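Local coordinates for protein transcription termination factor NusA (Planctomyces limnophilus, PDB 4MTN) that probably takes part in both transcription termination and antitermination, binding the core RNA polymerase and the nascent RNA, at residues 152-157 with 237-242; 187-192 with 222-227; 207-212 with 299-304; 231-236 with 243-248. One frame throughout, in Å; residues are numbered along the deposited sequence.

Contact 1 (152-157 with 237-242); sequences RIRAVV and GEELGG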
loop_
_atom_site.group_PDB
_atom_site.type_symbol
_atom_site.label_atom_id
_atom_site.label_comp_id
_atom_site.label_asym_id
_atom_site.label_seq_id
_atom_site.Cartn_x
_atom_site.Cartn_y
_atom_site.Cartn_z
ATOM N N ARG A 152 -6.979 14.064 -19.332
ATOM C CA ARG A 152 -7.678 13.639 -18.127
ATOM C C ARG A 152 -7.114 12.327 -17.595
ATOM O O ARG A 152 -6.875 11.387 -18.353
ATOM C CB ARG A 152 -9.177 13.495 -18.399
ATOM C CG ARG A 152 -9.880 14.806 -18.713
ATOM C CD ARG A 152 -9.892 15.728 -17.505
ATOM N NE ARG A 152 -10.692 15.185 -16.411
ATOM C CZ ARG A 152 -10.816 15.758 -15.218
ATOM N NH1 ARG A 152 -10.187 16.897 -14.958
ATOM N NH2 ARG A 152 -11.566 15.192 -14.283
ATOM N N ILE A 153 -6.902 12.277 -16.286
ATOM C CA ILE A 153 -6.381 11.086 -15.631
ATOM C C ILE A 153 -6.920 11.028 -14.205
ATOM O O ILE A 153 -7.184 12.065 -13.595
ATOM C CB ILE A 153 -4.831 11.076 -15.624
ATOM C CG1 ILE A 153 -4.288 9.749 -15.087
ATOM C CG2 ILE A 153 -4.287 12.252 -14.825
ATOM C CD1 ILE A 153 -2.776 9.699 -15.006
ATOM N N ARG A 154 -7.111 9.821 -13.684
ATOM C CA ARG A 154 -7.535 9.669 -12.298
ATOM C C ARG A 154 -6.814 8.515 -11.609
ATOM O O ARG A 154 -6.415 7.539 -12.248
ATOM C CB ARG A 154 -9.050 9.477 -12.215
ATOM C CG ARG A 154 -9.593 8.278 -12.968
ATOM C CD ARG A 154 -11.101 8.189 -12.799
ATOM N NE ARG A 154 -11.675 7.049 -13.504
ATOM C CZ ARG A 154 -12.935 6.649 -13.372
ATOM N NH1 ARG A 154 -13.754 7.296 -12.555
ATOM N NH2 ARG A 154 -13.376 5.600 -14.052
ATOM N N ALA A 155 -6.646 8.645 -10.297
ATOM C CA ALA A 155 -5.965 7.643 -9.490
ATOM C C ALA A 155 -6.338 7.817 -8.022
ATOM O O ALA A 155 -7.109 8.711 -7.674
ATOM C CB ALA A 155 -4.459 7.741 -9.675
ATOM N N VAL A 156 -5.787 6.965 -7.164
ATOM C CA VAL A 156 -6.052 7.057 -5.734
ATOM C C VAL A 156 -4.883 7.719 -5.021
ATOM O O VAL A 156 -3.731 7.581 -5.437
ATOM C CB VAL A 156 -6.325 5.675 -5.103
ATOM C CG1 VAL A 156 -7.611 5.085 -5.658
ATOM C CG2 VAL A 156 -5.152 4.734 -5.329
ATOM N N VAL A 157 -5.179 8.453 -3.955
ATOM C CA VAL A 157 -4.129 9.119 -3.200
ATOM C C VAL A 157 -3.428 8.099 -2.321
ATOM O O VAL A 157 -4.046 7.493 -1.446
ATOM C CB VAL A 157 -4.686 10.257 -2.327
ATOM C CG1 VAL A 157 -3.582 10.857 -1.472
ATOM C CG2 VAL A 157 -5.337 11.322 -3.196
ATOM N N GLY A 237 -11.699 -3.224 -16.009
ATOM C CA GLY A 237 -10.480 -3.794 -16.550
ATOM C C GLY A 237 -9.900 -2.997 -17.702
ATOM O O GLY A 237 -8.682 -2.901 -17.846
ATOM N N GLU A 238 -10.773 -2.424 -18.527
ATOM C CA GLU A 238 -10.330 -1.628 -19.666
ATOM C C GLU A 238 -9.800 -0.275 -19.211
ATOM O O GLU A 238 -8.944 0.319 -19.866
ATOM C CB GLU A 238 -11.470 -1.439 -20.670
ATOM C CG GLU A 238 -11.932 -2.729 -21.329
ATOM C CD GLU A 238 -10.803 -3.473 -22.019
ATOM O OE1 GLU A 238 -9.914 -2.812 -22.600
ATOM O OE2 GLU A 238 -10.803 -4.722 -21.978
ATOM N N GLU A 239 -10.313 0.207 -18.084
ATOM C CA GLU A 239 -9.824 1.445 -17.491
ATOM C C GLU A 239 -8.428 1.233 -16.918
ATOM O O GLU A 239 -7.664 2.182 -16.741
ATOM C CB GLU A 239 -10.780 1.940 -16.404
ATOM C CG GLU A 239 -12.124 2.422 -16.932
ATOM C CD GLU A 239 -13.153 2.607 -15.832
ATOM O OE1 GLU A 239 -12.877 2.204 -14.683
ATOM O OE2 GLU A 239 -14.239 3.155 -16.116
ATOM N N LEU A 240 -8.106 -0.023 -16.628
ATOM C CA LEU A 240 -6.799 -0.388 -16.097
ATOM C C LEU A 240 -5.846 -0.828 -17.205
ATOM O O LEU A 240 -4.717 -1.239 -16.938
ATOM C CB LEU A 240 -6.941 -1.495 -15.053
ATOM C CG LEU A 240 -7.816 -1.141 -13.851
ATOM C CD1 LEU A 240 -7.916 -2.317 -12.897
ATOM C CD2 LEU A 240 -7.276 0.090 -13.139
ATOM N N GLY A 241 -6.306 -0.745 -18.450
ATOM C CA GLY A 241 -5.474 -1.075 -19.593
ATOM C C GLY A 241 -5.496 -2.537 -20.000
ATOM O O GLY A 241 -4.530 -3.043 -20.571
ATOM N N GLY A 242 -6.600 -3.219 -19.713
ATOM C CA GLY A 242 -6.749 -4.613 -20.087
ATOM C C GLY A 242 -6.380 -5.576 -18.978
ATOM O O GLY A 242 -6.114 -6.753 -19.225
#

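Contact 2 (187-192 with 222-227); sequences IPEVNE and VGACVG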
loop_
_atom_site.group_PDB
_atom_site.type_symbol
_atom_site.label_atom_id
_atom_site.label_comp_id
_atom_site.label_asym_id
_atom_site.label_seq_id
_atom_site.Cartn_x
_atom_site.Cartn_y
_atom_site.Cartn_z
ATOM N N ILE A 187 -20.173 -1.055 -10.315
ATOM C CA ILE A 187 -21.174 -2.018 -9.865
ATOM C C ILE A 187 -22.108 -1.416 -8.819
ATOM O O ILE A 187 -21.700 -1.180 -7.682
ATOM C CB ILE A 187 -20.515 -3.281 -9.281
ATOM C CG1 ILE A 187 -19.509 -3.863 -10.275
ATOM C CG2 ILE A 187 -21.573 -4.313 -8.919
ATOM C CD1 ILE A 187 -18.872 -5.155 -9.814
ATOM N N PRO A 188 -23.372 -1.175 -9.202
ATOM C CA PRO A 188 -24.371 -0.575 -8.310
ATOM C C PRO A 188 -24.610 -1.386 -7.037
ATOM O O PRO A 188 -24.879 -0.796 -5.996
ATOM C CB PRO A 188 -25.639 -0.532 -9.175
ATOM C CG PRO A 188 -25.393 -1.497 -10.282
ATOM C CD PRO A 188 -23.924 -1.444 -10.539
ATOM N N GLU A 189 -24.505 -2.710 -7.115
ATOM C CA GLU A 189 -24.690 -3.549 -5.935
ATOM C C GLU A 189 -23.635 -3.261 -4.867
ATOM O O GLU A 189 -23.895 -3.408 -3.674
ATOM C CB GLU A 189 -24.651 -5.033 -6.309
ATOM C CG GLU A 189 -25.873 -5.533 -7.063
ATOM C CD GLU A 189 -25.710 -5.462 -8.568
ATOM O OE1 GLU A 189 -25.013 -4.548 -9.056
ATOM O OE2 GLU A 189 -26.275 -6.330 -9.263
ATOM N N VAL A 190 -22.445 -2.859 -5.300
ATOM C CA VAL A 190 -21.351 -2.596 -4.374
ATOM C C VAL A 190 -21.482 -1.226 -3.702
ATOM O O VAL A 190 -21.261 -1.099 -2.496
ATOM C CB VAL A 190 -19.986 -2.694 -5.082
ATOM C CG1 VAL A 190 -18.856 -2.418 -4.105
ATOM C CG2 VAL A 190 -19.818 -4.071 -5.702
ATOM N N ASN A 191 -21.853 -0.206 -4.471
ATOM C CA ASN A 191 -22.002 1.135 -3.908
ATOM C C ASN A 191 -23.304 1.289 -3.128
ATOM O O ASN A 191 -23.456 2.222 -2.341
ATOM C CB ASN A 191 -21.912 2.204 -5.005
ATOM C CG ASN A 191 -22.946 2.021 -6.103
ATOM O OD1 ASN A 191 -24.143 1.910 -5.839
ATOM N ND2 ASN A 191 -22.483 1.998 -7.347
ATOM N N GLU A 192 -24.243 0.373 -3.353
ATOM C CA GLU A 192 -25.481 0.337 -2.581
ATOM C C GLU A 192 -25.308 -0.554 -1.356
ATOM O O GLU A 192 -26.269 -0.823 -0.633
ATOM C CB GLU A 192 -26.652 -0.154 -3.436
ATOM C CG GLU A 192 -27.093 0.818 -4.526
ATOM C CD GLU A 192 -27.868 2.004 -3.987
ATOM O OE1 GLU A 192 -28.228 1.996 -2.791
ATOM O OE2 GLU A 192 -28.120 2.948 -4.766
ATOM N N VAL A 222 -21.076 -13.261 -6.174
ATOM C CA VAL A 222 -20.324 -13.240 -7.422
ATOM C C VAL A 222 -21.245 -12.918 -8.591
ATOM O O VAL A 222 -20.955 -12.033 -9.396
ATOM C CB VAL A 222 -19.618 -14.582 -7.687
ATOM C CG1 VAL A 222 -18.862 -14.530 -9.004
ATOM C CG2 VAL A 222 -18.678 -14.918 -6.543
ATOM N N GLY A 223 -22.363 -13.636 -8.667
ATOM C CA GLY A 223 -23.334 -13.448 -9.730
ATOM C C GLY A 223 -23.895 -12.041 -9.784
ATOM O O GLY A 223 -24.268 -11.555 -10.852
ATOM N N ALA A 224 -23.955 -11.387 -8.628
ATOM C CA ALA A 224 -24.425 -10.010 -8.549
ATOM C C ALA A 224 -23.421 -9.061 -9.197
ATOM O O ALA A 224 -23.803 -8.088 -9.847
ATOM C CB ALA A 224 -24.676 -9.616 -7.103
ATOM N N CYS A 225 -22.136 -9.349 -9.015
ATOM C CA CYS A 225 -21.078 -8.546 -9.619
ATOM C C CYS A 225 -20.990 -8.795 -11.119
ATOM O O CYS A 225 -20.758 -7.872 -11.899
ATOM C CB CYS A 225 -19.730 -8.845 -8.961
ATOM S SG CYS A 225 -19.637 -8.397 -7.214
ATOM N N VAL A 226 -21.174 -10.051 -11.513
ATOM C CA VAL A 226 -21.122 -10.430 -12.919
ATOM C C VAL A 226 -22.267 -9.794 -13.704
ATOM O O VAL A 226 -22.076 -9.308 -14.816
ATOM C CB VAL A 226 -21.169 -11.962 -13.087
ATOM C CG1 VAL A 226 -21.231 -12.340 -14.558
ATOM C CG2 VAL A 226 -19.960 -12.604 -12.419
ATOM N N GLY A 227 -23.456 -9.782 -13.114
ATOM C CA GLY A 227 -24.618 -9.222 -13.779
ATOM C C GLY A 227 -25.048 -10.062 -14.966
ATOM O O GLY A 227 -25.237 -11.273 -14.841
#

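Contact 3 (207-212 with 299-304); sequences RTKVAV and VRLASK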
loop_
_atom_site.group_PDB
_atom_site.type_symbol
_atom_site.label_atom_id
_atom_site.label_comp_id
_atom_site.label_asym_id
_atom_site.label_seq_id
_atom_site.Cartn_x
_atom_site.Cartn_y
_atom_site.Cartn_z
ATOM N N ARG A 207 -3.386 -8.797 -13.566
ATOM C CA ARG A 207 -4.466 -9.595 -12.991
ATOM C C ARG A 207 -4.833 -9.185 -11.567
ATOM O O ARG A 207 -3.965 -8.843 -10.764
ATOM C CB ARG A 207 -4.088 -11.076 -13.020
ATOM C CG ARG A 207 -5.237 -12.022 -12.711
ATOM C CD ARG A 207 -4.856 -13.462 -13.008
ATOM N NE ARG A 207 -4.480 -13.648 -14.406
ATOM C CZ ARG A 207 -5.342 -13.901 -15.386
ATOM N NH1 ARG A 207 -6.638 -13.998 -15.125
ATOM N NH2 ARG A 207 -4.909 -14.056 -16.630
ATOM N N THR A 208 -6.128 -9.235 -11.263
ATOM C CA THR A 208 -6.630 -8.926 -9.927
ATOM C C THR A 208 -7.688 -9.932 -9.476
ATOM O O THR A 208 -8.685 -10.143 -10.167
ATOM C CB THR A 208 -7.236 -7.511 -9.863
ATOM O OG1 THR A 208 -6.254 -6.546 -10.254
ATOM C CG2 THR A 208 -7.713 -7.198 -8.454
ATOM N N LYS A 209 -7.469 -10.548 -8.319
ATOM C CA LYS A 209 -8.453 -11.455 -7.734
ATOM C C LYS A 209 -9.310 -10.731 -6.698
ATOM O O LYS A 209 -8.787 -10.106 -5.775
ATOM C CB LYS A 209 -7.767 -12.665 -7.094
ATOM C CG LYS A 209 -7.228 -13.685 -8.088
ATOM C CD LYS A 209 -6.603 -14.873 -7.368
ATOM C CE LYS A 209 -6.086 -15.916 -8.349
ATOM N NZ LYS A 209 -7.178 -16.487 -9.187
ATOM N N VAL A 210 -10.629 -10.824 -6.854
ATOM C CA VAL A 210 -11.565 -10.136 -5.971
ATOM C C VAL A 210 -12.467 -11.111 -5.222
ATOM O O VAL A 210 -13.196 -11.891 -5.835
ATOM C CB VAL A 210 -12.461 -9.153 -6.752
ATOM C CG1 VAL A 210 -13.300 -8.321 -5.789
ATOM C CG2 VAL A 210 -11.621 -8.264 -7.655
ATOM N N ALA A 211 -12.421 -11.058 -3.894
ATOM C CA ALA A 211 -13.286 -11.894 -3.068
ATOM C C ALA A 211 -14.430 -11.066 -2.490
ATOM O O ALA A 211 -14.202 -10.097 -1.766
ATOM C CB ALA A 211 -12.487 -12.550 -1.956
ATOM N N VAL A 212 -15.660 -11.458 -2.810
ATOM C CA VAL A 212 -16.841 -10.704 -2.400
ATOM C C VAL A 212 -17.800 -11.545 -1.559
ATOM O O VAL A 212 -17.745 -12.774 -1.576
ATOM C CB VAL A 212 -17.603 -10.153 -3.620
ATOM C CG1 VAL A 212 -16.729 -9.184 -4.402
ATOM C CG2 VAL A 212 -18.074 -11.293 -4.513
ATOM N N VAL A 299 -1.106 -18.678 -7.979
ATOM C CA VAL A 299 -0.896 -18.975 -6.562
ATOM C C VAL A 299 -0.482 -17.727 -5.786
ATOM O O VAL A 299 -0.946 -17.494 -4.668
ATOM C CB VAL A 299 0.179 -20.066 -6.370
ATOM C CG1 VAL A 299 0.499 -20.253 -4.896
ATOM C CG2 VAL A 299 -0.280 -21.373 -6.979
ATOM N N ARG A 300 0.388 -16.928 -6.398
ATOM C CA ARG A 300 0.878 -15.690 -5.803
ATOM C C ARG A 300 -0.272 -14.766 -5.414
ATOM O O ARG A 300 -0.301 -14.228 -4.308
ATOM C CB ARG A 300 1.819 -14.978 -6.777
ATOM C CG ARG A 300 2.675 -13.886 -6.161
ATOM C CD ARG A 300 3.452 -13.159 -7.245
ATOM N NE ARG A 300 3.949 -14.086 -8.257
ATOM C CZ ARG A 300 4.333 -13.726 -9.478
ATOM N NH1 ARG A 300 4.275 -12.453 -9.844
ATOM N NH2 ARG A 300 4.770 -14.638 -10.334
ATOM N N LEU A 301 -1.219 -14.591 -6.331
ATOM C CA LEU A 301 -2.394 -13.768 -6.072
ATOM C C LEU A 301 -3.333 -14.444 -5.078
ATOM O O LEU A 301 -3.942 -13.784 -4.238
ATOM C CB LEU A 301 -3.137 -13.465 -7.375
ATOM C CG LEU A 301 -2.436 -12.510 -8.342
ATOM C CD1 LEU A 301 -3.235 -12.361 -9.627
ATOM C CD2 LEU A 301 -2.214 -11.156 -7.686
ATOM N N ALA A 302 -3.442 -15.765 -5.180
ATOM C CA ALA A 302 -4.291 -16.535 -4.280
ATOM C C ALA A 302 -3.774 -16.462 -2.848
ATOM O O ALA A 302 -4.546 -16.541 -1.893
ATOM C CB ALA A 302 -4.380 -17.978 -4.738
ATOM N N SER A 303 -2.461 -16.307 -2.709
ATOM C CA SER A 303 -1.836 -16.188 -1.396
ATOM C C SER A 303 -2.172 -14.848 -0.749
ATOM O O SER A 303 -2.536 -14.796 0.427
ATOM C CB SER A 303 -0.321 -16.356 -1.508
ATOM O OG SER A 303 0.013 -17.653 -1.970
ATOM N N LYS A 304 -2.046 -13.770 -1.518
ATOM C CA LYS A 304 -2.403 -12.438 -1.041
ATOM C C LYS A 304 -3.873 -12.365 -0.644
ATOM O O LYS A 304 -4.223 -11.780 0.380
ATOM C CB LYS A 304 -2.115 -11.379 -2.107
ATOM C CG LYS A 304 -0.663 -10.967 -2.247
ATOM C CD LYS A 304 -0.572 -9.555 -2.816
ATOM C CE LYS A 304 0.810 -9.251 -3.367
ATOM N NZ LYS A 304 1.056 -9.957 -4.654
#

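Contact 4 (231-236 with 243-248); sequences ARIRNV and ERIEVV. With SO4 (sulfate ion), chain B; SO4 (sulfate ion), chain C.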
loop_
_atom_site.group_PDB
_atom_site.type_symbol
_atom_site.label_atom_id
_atom_site.label_comp_id
_atom_site.label_asym_id
_atom_site.label_seq_id
_atom_site.Cartn_x
_atom_site.Cartn_y
_atom_site.Cartn_z
ATOM N N ALA A 231 -20.082 -7.296 -18.222
ATOM C CA ALA A 231 -19.590 -6.113 -18.921
ATOM C C ALA A 231 -19.024 -5.052 -17.977
ATOM O O ALA A 231 -18.035 -4.395 -18.298
ATOM C CB ALA A 231 -20.701 -5.516 -19.774
ATOM N N ARG A 232 -19.657 -4.882 -16.820
ATOM C CA ARG A 232 -19.233 -3.863 -15.862
ATOM C C ARG A 232 -17.856 -4.175 -15.287
ATOM O O ARG A 232 -17.052 -3.273 -15.050
ATOM C CB ARG A 232 -20.254 -3.730 -14.731
ATOM C CG ARG A 232 -21.619 -3.232 -15.179
ATOM C CD ARG A 232 -22.642 -3.386 -14.069
ATOM N NE ARG A 232 -22.595 -4.723 -13.487
ATOM C CZ ARG A 232 -23.405 -5.149 -12.525
ATOM N NH1 ARG A 232 -24.335 -4.345 -12.030
ATOM N NH2 ARG A 232 -23.283 -6.385 -12.057
ATOM N N ILE A 233 -17.591 -5.457 -15.061
ATOM C CA ILE A 233 -16.294 -5.895 -14.562
ATOM C C ILE A 233 -15.206 -5.631 -15.603
ATOM O O ILE A 233 -14.108 -5.183 -15.267
ATOM C CB ILE A 233 -16.313 -7.390 -14.187
ATOM C CG1 ILE A 233 -17.230 -7.619 -12.986
ATOM C CG2 ILE A 233 -14.913 -7.890 -13.880
ATOM C CD1 ILE A 233 -17.382 -9.073 -12.599
ATOM N N ARG A 234 -15.523 -5.893 -16.868
ATOM C CA ARG A 234 -14.578 -5.648 -17.952
ATOM C C ARG A 234 -14.343 -4.156 -18.166
ATOM O O ARG A 234 -13.258 -3.749 -18.577
ATOM C CB ARG A 234 -15.064 -6.291 -19.251
ATOM C CG ARG A 234 -14.914 -7.803 -19.295
ATOM C CD ARG A 234 -15.113 -8.327 -20.707
ATOM N NE ARG A 234 -16.254 -7.690 -21.357
ATOM C CZ ARG A 234 -17.511 -8.100 -21.231
ATOM N NH1 ARG A 234 -17.795 -9.154 -20.476
ATOM N NH2 ARG A 234 -18.485 -7.454 -21.858
ATOM N N ASN A 235 -15.364 -3.347 -17.893
ATOM C CA ASN A 235 -15.238 -1.896 -17.993
ATOM C C ASN A 235 -14.151 -1.371 -17.062
ATOM O O ASN A 235 -13.366 -0.499 -17.435
ATOM C CB ASN A 235 -16.569 -1.210 -17.679
ATOM C CG ASN A 235 -17.560 -1.303 -18.823
ATOM O OD1 ASN A 235 -17.175 -1.465 -19.982
ATOM N ND2 ASN A 235 -18.846 -1.195 -18.505
ATOM N N VAL A 236 -14.112 -1.914 -15.850
ATOM C CA VAL A 236 -13.073 -1.574 -14.887
ATOM C C VAL A 236 -11.717 -2.037 -15.410
ATOM O O VAL A 236 -10.717 -1.327 -15.292
ATOM C CB VAL A 236 -13.352 -2.210 -13.508
ATOM C CG1 VAL A 236 -12.191 -1.971 -12.556
ATOM C CG2 VAL A 236 -14.644 -1.661 -12.923
ATOM N N GLU A 243 -6.356 -5.072 -17.750
ATOM C CA GLU A 243 -6.060 -5.897 -16.584
ATOM C C GLU A 243 -7.174 -6.914 -16.339
ATOM O O GLU A 243 -8.354 -6.563 -16.324
ATOM C CB GLU A 243 -5.858 -5.011 -15.351
ATOM C CG GLU A 243 -5.600 -5.765 -14.059
ATOM C CD GLU A 243 -5.184 -4.845 -12.926
ATOM O OE1 GLU A 243 -4.862 -3.669 -13.198
ATOM O OE2 GLU A 243 -5.178 -5.296 -11.762
ATOM N N ARG A 244 -6.794 -8.175 -16.157
ATOM C CA ARG A 244 -7.763 -9.246 -15.945
ATOM C C ARG A 244 -8.318 -9.233 -14.524
ATOM O O ARG A 244 -7.566 -9.164 -13.554
ATOM C CB ARG A 244 -7.131 -10.606 -16.246
ATOM C CG ARG A 244 -6.813 -10.828 -17.716
ATOM C CD ARG A 244 -8.047 -10.612 -18.577
ATOM N NE ARG A 244 -9.164 -11.443 -18.140
ATOM C CZ ARG A 244 -10.413 -11.304 -18.572
ATOM N NH1 ARG A 244 -10.711 -10.363 -19.456
ATOM N NH2 ARG A 244 -11.366 -12.107 -18.118
ATOM N N ILE A 245 -9.640 -9.308 -14.407
ATOM C CA ILE A 245 -10.291 -9.253 -13.103
ATOM C C ILE A 245 -11.112 -10.508 -12.816
ATOM O O ILE A 245 -12.079 -10.807 -13.518
ATOM C CB ILE A 245 -11.204 -8.019 -12.990
ATOM C CG1 ILE A 245 -10.390 -6.740 -13.197
ATOM C CG2 ILE A 245 -11.903 -7.995 -11.643
ATOM C CD1 ILE A 245 -11.206 -5.474 -13.102
ATOM N N GLU A 246 -10.715 -11.238 -11.778
ATOM C CA GLU A 246 -11.435 -12.435 -11.355
ATOM C C GLU A 246 -12.203 -12.177 -10.065
ATOM O O GLU A 246 -11.610 -11.858 -9.035
ATOM C CB GLU A 246 -10.473 -13.607 -11.155
ATOM C CG GLU A 246 -9.549 -13.879 -12.326
ATOM C CD GLU A 246 -8.514 -14.941 -12.007
ATOM O OE1 GLU A 246 -8.616 -15.565 -10.929
ATOM O OE2 GLU A 246 -7.599 -15.149 -12.829
ATOM N N VAL A 247 -13.523 -12.316 -10.119
ATOM C CA VAL A 247 -14.348 -12.154 -8.931
ATOM C C VAL A 247 -14.758 -13.513 -8.380
ATOM O O VAL A 247 -15.414 -14.296 -9.066
ATOM C CB VAL A 247 -15.609 -11.320 -9.218
ATOM C CG1 VAL A 247 -16.444 -11.177 -7.958
ATOM C CG2 VAL A 247 -15.228 -9.957 -9.767
ATOM N N VAL A 248 -14.360 -13.793 -7.144
ATOM C CA VAL A 248 -14.711 -15.055 -6.505
ATOM C C VAL A 248 -15.493 -14.826 -5.216
ATOM O O VAL A 248 -15.697 -13.686 -4.795
ATOM C CB VAL A 248 -13.459 -15.894 -6.197
ATOM C CG1 VAL A 248 -12.755 -16.285 -7.488
ATOM C CG2 VAL A 248 -12.519 -15.126 -5.283
HETATM S S SO4 B . -23.189 -6.296 -16.859
HETATM O O1 SO4 B . -22.151 -6.382 -15.837
HETATM O O2 SO4 B . -23.151 -4.977 -17.484
HETATM O O3 SO4 B . -22.955 -7.324 -17.869
HETATM O O4 SO4 B . -24.496 -6.505 -16.246
HETATM S S SO4 C . -20.321 -5.645 -24.006
HETATM O O1 SO4 C . -20.050 -7.045 -23.695
HETATM O O2 SO4 C . -19.224 -4.816 -23.516
HETATM O O3 SO4 C . -20.447 -5.482 -25.451
HETATM O O4 SO4 C . -21.567 -5.237 -23.364
#

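Contact 1 (152-157 with 237-242)
R154 and E239 meet through their charged ends, and theirs is the one contact between strand 152-157 and the C-terminal end of helix 231-239. The ionic part is a salt bridge. R154 NH2 lies 3.3 Å from E239 OE2. E239 OE1 is only slightly farther, at 3.5 Å from R154 NH2, but the two flat groups do not pair side by side. Their planes are turned 75° against each other. The carboxylate carbon CD sits at the edge of the guanidinium, in its plane, so a single nitrogen meets a carboxylate turned across it. R154 reaches this far because its chain is fully extended from CG to NE. Its CG stands between the backbone N and the carbonyl carbon (chi1 59°). E239 also runs out extended beyond CG.

The strand belongs to the S1 domain, which has the OB fold, and the helix to the first KH domain. The contact is therefore a small surface touch between two RNA-binding domains.

The apolar part comes from helix 176-186, which links them: L182 touches both R154 and E239, and L185 adds to the arginine side. The R173 guanidinium donates from NH1 to R154 O and, weakly, from NH2 to E239 O, joining the two segments a second time.

Just after E239 the helix ends in a Schellman motif. G242 N bonds to G237 O at 2.8 Å, and G241 N to E238 O at 3.2 Å. G241 has positive phi, at which a side chain would press on the preceding carbonyl oxygen.

Contact 2 (187-192 with 222-227)
I187 touches C225 through the end of its longer branch: CD1 lies 3.9 Å from C225 CB. The same methyl is 3.9 Å from C225 O, so it rests on both the side chain and the backbone of helix 221-226. CD1 is anti to CA (chi2 -177°), which carries the methyl straight out from the backbone. The shorter branch, CG2, only approaches A224 O, at 4.5 Å.

E189 makes the second contact. Its chain bends at chi2 (93°) and brings OE2 to 3.1 Å from A224 O. Both atoms are acceptors, so this is no hydrogen bond. OE2 also stands 4.2 Å from the methyl CB of A224.

The second shell is consistent with the two oxygens lying near each other. The guanidinium of R232 forms a salt bridge from NH1 to E189 OE1 and a hydrogen bond from NH2 to A224 O, with a weak one to C225 O. Its positive charge probably offsets the repulsion between carboxylate and carbonyl. R232 also packs on I187.

Farther out, the two helix ends set the positions. I187 is the N-cap residue of the short helix 188-191, and V190 N bonds back to I187 O at 3.0 Å. Helix 221-226 stops at G227, which has positive phi and opens the GXXG loop of the first KH domain.

I195 of strand 195-203 packs against E189, A224 and C225. The contact thus lies where helix 188-191, helix 221-226 and the edge strand 195-203 converge, with the start of helix 231-239 supplying the arginine.

Contact 3 (207-212 with 299-304)
L301 packs against the carbon chains of R207 and K209, and this is the tight part of the contact. Its methyl CD1 lies 3.7 Å from R207 CG and is nearly as close to CB and CD of that residue. The two side chains cross at about a right angle, so the methyl rests against the flank of the arginine stem. On the other side chain, K209 CD comes to 3.7 Å from L301 CB. K209 CD also reaches the helix backbone, 3.9 Å from A302 N. The lysine runs straight through CE, which brings CD and CE alongside L301 CB and A302 N, and the turn at chi4 (-62°) directs NZ alone. The strand and helix axes approach to 8.7 Å at 36°.

The strand lies in the first KH domain and helix 297-306 in the second, so the contact is part of the interface of the tandem. Away from it the packing gives way to solvent. R300 and K304 are exposed, and R300 forms a salt bridge to E203 instead.

The polar ends are held outside the two segments. K209 NZ and R207 NH1 each form a salt bridge to the carboxylate of E246. K209 NZ also makes weak bonds to A261 O, Q263 O and N298 OD1, and R207 NE bonds to Q297 OE1. An alanine in place of K209 would probably leave one oxygen of E246 without its lysine partner and open a gap beside L301.

The chemistry implies a joint built from aliphatic stems; the two positive charges gathered at E246 are probably largely offset by its carboxylate.

Contact 4 (231-236 with 243-248)
Helix 231-236 runs over strand 244-248 at 138° between their directions, with axes 8.2 Å apart and I233 nearest I245. I233 uses both of its branches. Its CG2 meets I245 CG2 at 3.8 Å, while CD1 reaches farther along the strand to V247 CG2 at 3.7 Å. CG2 of I233 stands anti to the backbone N and CG1 beside it (chi1 -67°), which spreads the branches over two strand residues. I245 CD1 slips under the helix, 3.7 Å from V236 CG1, and there the side chains cross at about a right angle.

The polar side of the helix start holds a sulfate, probably from the crystallisation liquor. Sulfate O3 accepts from A231 N at 2.9 Å. Sulfate O1 accepts from R232 N at 3.1 Å. R232 NE adds a weak, bent bond to O1 (121°). V228 N and R229 N of the GXXG loop also bind sulfate. Such loops in KH domains contact the nucleic acid backbone, so the anion may mimic an RNA phosphate. A second sulfate lies at the edge of the R234 guanidinium, whose face is over A231 CA.

With an alanine in place of R232, E189 would probably lose its counter-charge, A224 O a donor, and the sulfate its bond from NE.

Beyond the helix, V236 packs on L182, L183 and E186 of helix 176-186. Within the sheet, I245 and V247 touch V210 and V212 of the neighbouring strand 207-214, so helix 231-239 lies on the sheet with helix 176-186 against its flank.

In the fold
Contacts 2 and 4 lie within the first KH region, their centres about 11 Å apart, and meet at R232. Contact 4 and contact 3, centres about 13 Å apart, share the sheet in which strands 207-214 and 244-249 run parallel, the mark of a type II KH fold. The centre of contact 1 is also about 13 Å from that of contact 4, with which it shares helix 231-239. Along the chain contact 2 closes before contact 4 opens, contact 4 is nested inside the loop of contact 3, and contacts 1 and 3 cross. The first KH domain is thus joined to S1 by contact 1 and to the second KH domain by contact 3, consistent with a continuous RNA-binding unit.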